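Local coordinates for protein urocanate hydratase (Paenibacillus sp. Soil724D2, PDB 7NED) that hydrates thiourocanate in bacterial ergothioneine breakdown, probably using tightly bound NAD+ as in urocanases, at residues 433-438 with 443-448. Sequence-based numbering, arbitrary orientation.
Sequences DHLDAA and PNIMTE. With URO ((2E)-3-(1H-imidazol-4-yl)acrylic acid), chain B; NAD (nicotinamide-adenine-dinucleotide), chain C.
The broken part of strand 428-441 and the loop that follows it together line one side of the urocanase active site, where urocanate and the nicotinamide of NAD+ lie together, Leu435 and Met446 touching where the two pack together. Leu435, at the centre of an inverse gamma turn, sets CD1 3.7 Å from Met446 SD, and a looser methyl contact joins the same CD1 to Ile445 CG2. Met446 runs out with CG opposite its backbone N (chi1 -178°) and then bends at chi2, which lays its terminal methyl CE against the peptide between Asp436 and Ala437, 3.4 Å from Asp436 O. The Asp436 carboxylate forms a salt bridge with Arg408 of helix 407-420. Ile445, which opens a type I turn, belongs to the NAD+ pocket: its CG2 and CD1 both lie 3.6 Å from the nicotinamide carboxamide oxygen O7N. On the substrate side, the Asp433 carboxylate lies over one face of the acrylate in a close contact rather than a hydrogen bond, OD1 almost straight above CAD, the chain carbon next to the imidazole, at 3.2 Å, and OD2 3.0 Å from CAD. OD1 also accepts a bent hydrogen bond (135°) from His434 N, met from above the carboxylate plane. An alanine in place of Asp433 would probably leave His434 N without this acceptor and open a gap beside the urocanate side chain. Helix 335-344 packs against Leu435, Ile445 and Met446 through Phe335 and Phe344, whereas helix 502-525 covers Ala437 and Met446 with Tyr523.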
loop_
_atom_site.group_PDB
_atom_site.type_symbol
_atom_site.label_atom_id
_atom_site.label_comp_id
_atom_site.label_asym_id
_atom_site.label_seq_id
_atom_site.Cartn_x
_atom_site.Cartn_y
_atom_site.Cartn_z
ATOM N N ASP A 433 -7.172 1.147 -17.146
ATOM C CA ASP A 433 -7.233 2.159 -16.105
ATOM C C ASP A 433 -7.163 1.473 -14.747
ATOM O O ASP A 433 -7.368 0.260 -14.637
ATOM C CB ASP A 433 -8.526 2.977 -16.224
ATOM C CG ASP A 433 -8.472 4.273 -15.405
ATOM O OD1 ASP A 433 -7.393 4.622 -14.854
ATOM O OD2 ASP A 433 -9.507 4.952 -15.326
ATOM N N HIS A 434 -6.920 2.259 -13.692
ATOM C CA HIS A 434 -6.985 1.662 -12.348
ATOM C C HIS A 434 -8.403 1.599 -11.831
ATOM O O HIS A 434 -8.644 0.956 -10.799
ATOM C CB HIS A 434 -6.139 2.444 -11.346
ATOM C CG HIS A 434 -4.684 2.477 -11.687
ATOM N ND1 HIS A 434 -3.727 2.857 -10.771
ATOM C CD2 HIS A 434 -4.018 2.196 -12.836
ATOM C CE1 HIS A 434 -2.528 2.781 -11.329
ATOM N NE2 HIS A 434 -2.676 2.385 -12.583
ATOM N N LEU A 435 -9.343 2.246 -12.534
ATOM C CA LEU A 435 -10.765 2.196 -12.188
ATOM C C LEU A 435 -11.263 0.819 -12.607
ATOM O O LEU A 435 -11.823 0.626 -13.689
ATOM C CB LEU A 435 -11.534 3.324 -12.889
ATOM C CG LEU A 435 -12.979 3.538 -12.416
ATOM C CD1 LEU A 435 -13.034 4.354 -11.109
ATOM C CD2 LEU A 435 -13.803 4.170 -13.574
ATOM N N ASP A 436 -10.966 -0.192 -11.811
ATOM C CA ASP A 436 -11.248 -1.584 -12.148
ATOM C C ASP A 436 -11.466 -2.333 -10.827
ATOM O O ASP A 436 -10.954 -1.938 -9.815
ATOM C CB ASP A 436 -10.079 -2.151 -12.959
ATOM C CG ASP A 436 -10.397 -3.464 -13.729
ATOM O OD1 ASP A 436 -11.424 -3.587 -14.302
ATOM O OD2 ASP A 436 -9.565 -4.333 -13.785
ATOM N N ALA A 437 -12.217 -3.400 -10.907
ATOM C CA ALA A 437 -12.619 -4.160 -9.774
ATOM C C ALA A 437 -11.672 -4.343 -8.571
ATOM O O ALA A 437 -11.969 -3.789 -7.600
ATOM C CB ALA A 437 -13.288 -5.432 -10.160
ATOM N N ALA A 438 -10.567 -5.024 -8.621
ATOM C CA ALA A 438 -9.807 -5.093 -7.298
ATOM C C ALA A 438 -8.705 -4.049 -7.185
ATOM O O ALA A 438 -7.888 -4.120 -6.358
ATOM C CB ALA A 438 -9.361 -6.462 -6.965
ATOM N N PRO A 443 -13.414 5.946 -1.326
ATOM C CA PRO A 443 -14.711 6.088 -0.684
ATOM C C PRO A 443 -15.632 7.112 -1.342
ATOM O O PRO A 443 -16.783 7.042 -1.102
ATOM C CB PRO A 443 -14.362 6.461 0.756
ATOM C CG PRO A 443 -12.978 6.045 0.936
ATOM C CD PRO A 443 -12.341 6.251 -0.385
ATOM N N ASN A 444 -15.120 8.025 -2.133
ATOM C CA ASN A 444 -16.033 8.939 -2.820
ATOM C C ASN A 444 -15.947 8.787 -4.329
ATOM O O ASN A 444 -16.454 9.645 -5.067
ATOM C CB ASN A 444 -15.774 10.392 -2.401
ATOM C CG ASN A 444 -15.996 10.606 -0.924
ATOM O OD1 ASN A 444 -16.813 9.928 -0.310
ATOM N ND2 ASN A 444 -15.263 11.529 -0.344
ATOM N N ILE A 445 -15.340 7.705 -4.813
ATOM C CA ILE A 445 -15.419 7.387 -6.229
ATOM C C ILE A 445 -15.680 5.891 -6.314
ATOM O O ILE A 445 -16.804 5.434 -6.075
ATOM C CB ILE A 445 -14.149 7.826 -7.005
ATOM C CG1 ILE A 445 -13.944 9.328 -6.891
ATOM C CG2 ILE A 445 -14.239 7.465 -8.496
ATOM C CD1 ILE A 445 -12.804 9.873 -7.738
ATOM N N MET A 446 -14.638 5.109 -6.568
ATOM C CA MET A 446 -14.836 3.693 -6.877
ATOM C C MET A 446 -15.662 2.972 -5.827
ATOM O O MET A 446 -16.563 2.188 -6.164
ATOM C CB MET A 446 -13.487 2.977 -7.026
ATOM C CG MET A 446 -13.672 1.522 -7.399
ATOM S SD MET A 446 -14.068 1.388 -9.175
ATOM C CE MET A 446 -13.973 -0.371 -9.475
ATOM N N THR A 447 -15.331 3.163 -4.535
ATOM C CA THR A 447 -15.911 2.340 -3.477
ATOM C C THR A 447 -16.841 3.136 -2.540
ATOM O O THR A 447 -16.944 2.854 -1.332
ATOM C CB THR A 447 -14.785 1.632 -2.713
ATOM O OG1 THR A 447 -13.832 2.587 -2.228
ATOM C CG2 THR A 447 -14.056 0.669 -3.660
ATOM N N GLU A 448 -17.557 4.109 -3.087
ATOM C CA GLU A 448 -18.529 4.844 -2.303
ATOM C C GLU A 448 -19.754 3.969 -2.050
ATOM O O GLU A 448 -20.328 3.400 -2.982
ATOM C CB GLU A 448 -18.934 6.115 -3.046
ATOM C CG GLU A 448 -19.897 6.958 -2.244
ATOM C CD GLU A 448 -20.086 8.323 -2.861
ATOM O OE1 GLU A 448 -19.088 8.920 -3.346
ATOM O OE2 GLU A 448 -21.236 8.799 -2.881
HETATM O OAA URO B . -7.820 6.190 -18.652
HETATM C CAI URO B . -6.772 6.720 -18.090
HETATM O OAB URO B . -5.701 6.658 -18.547
HETATM C CAC URO B . -6.916 7.405 -16.794
HETATM C CAD URO B . -8.090 7.479 -16.225
HETATM C CAJ URO B . -8.041 8.174 -14.993
HETATM C CAF URO B . -9.080 8.693 -14.280
HETATM N NAH URO B . -8.623 9.453 -13.235
HETATM C CAE URO B . -7.314 9.381 -13.317
HETATM N NAG URO B . -6.912 8.624 -14.361
HETATM P PA NAD C . -7.112 18.160 -17.161
HETATM O O1A NAD C . -6.593 19.057 -16.041
HETATM O O2A NAD C . -6.365 17.763 -18.369
HETATM O O5B NAD C . -8.346 19.116 -17.823
HETATM C C5B NAD C . -9.121 19.764 -16.897
HETATM C C4B NAD C . -9.957 20.810 -17.769
HETATM O O4B NAD C . -10.800 21.612 -16.991
HETATM C C3B NAD C . -8.853 21.729 -18.385
HETATM O O3B NAD C . -9.038 21.840 -19.735
HETATM C C2B NAD C . -9.113 23.091 -17.670
HETATM O O2B NAD C . -8.946 24.182 -18.500
HETATM C C1B NAD C . -10.618 22.966 -17.449
HETATM N N9A NAD C . -11.141 23.777 -16.349
HETATM C C8A NAD C . -10.579 24.057 -15.108
HETATM N N7A NAD C . -11.331 24.827 -14.361
HETATM C C5A NAD C . -12.466 25.053 -15.129
HETATM C C6A NAD C . -13.640 25.806 -14.902
HETATM N N6A NAD C . -13.842 26.466 -13.739
HETATM N N1A NAD C . -14.610 25.854 -15.857
HETATM C C2A NAD C . -14.338 25.197 -17.012
HETATM N N3A NAD C . -13.279 24.451 -17.367
HETATM C C4A NAD C . -12.350 24.405 -16.389
HETATM O O3 NAD C . -7.840 17.079 -16.291
HETATM P PN NAD C . -8.336 15.719 -16.960
HETATM O O1N NAD C . -7.369 14.611 -17.258
HETATM O O2N NAD C . -9.439 16.072 -17.936
HETATM O O5D NAD C . -9.255 14.974 -15.708
HETATM C C5D NAD C . -10.313 15.808 -15.203
HETATM C C4D NAD C . -10.937 15.127 -14.016
HETATM O O4D NAD C . -11.241 13.775 -14.303
HETATM C C3D NAD C . -9.721 15.064 -12.953
HETATM O O3D NAD C . -10.172 15.376 -11.639
HETATM C C2D NAD C . -9.266 13.560 -12.995
HETATM O O2D NAD C . -8.863 13.025 -11.801
HETATM C C1D NAD C . -10.745 13.093 -13.176
HETATM N N1N NAD C . -10.995 11.655 -13.345
HETATM C C2N NAD C . -10.765 10.972 -12.167
HETATM C C3N NAD C . -11.004 9.611 -12.073
HETATM C C7N NAD C . -10.655 8.941 -10.737
HETATM O O7N NAD C . -11.185 7.910 -10.323
HETATM N N7N NAD C . -9.630 9.506 -9.996
HETATM C C4N NAD C . -11.509 8.979 -13.218
HETATM C C5N NAD C . -11.742 9.713 -14.380
HETATM C C6N NAD C . -11.495 11.096 -14.435
#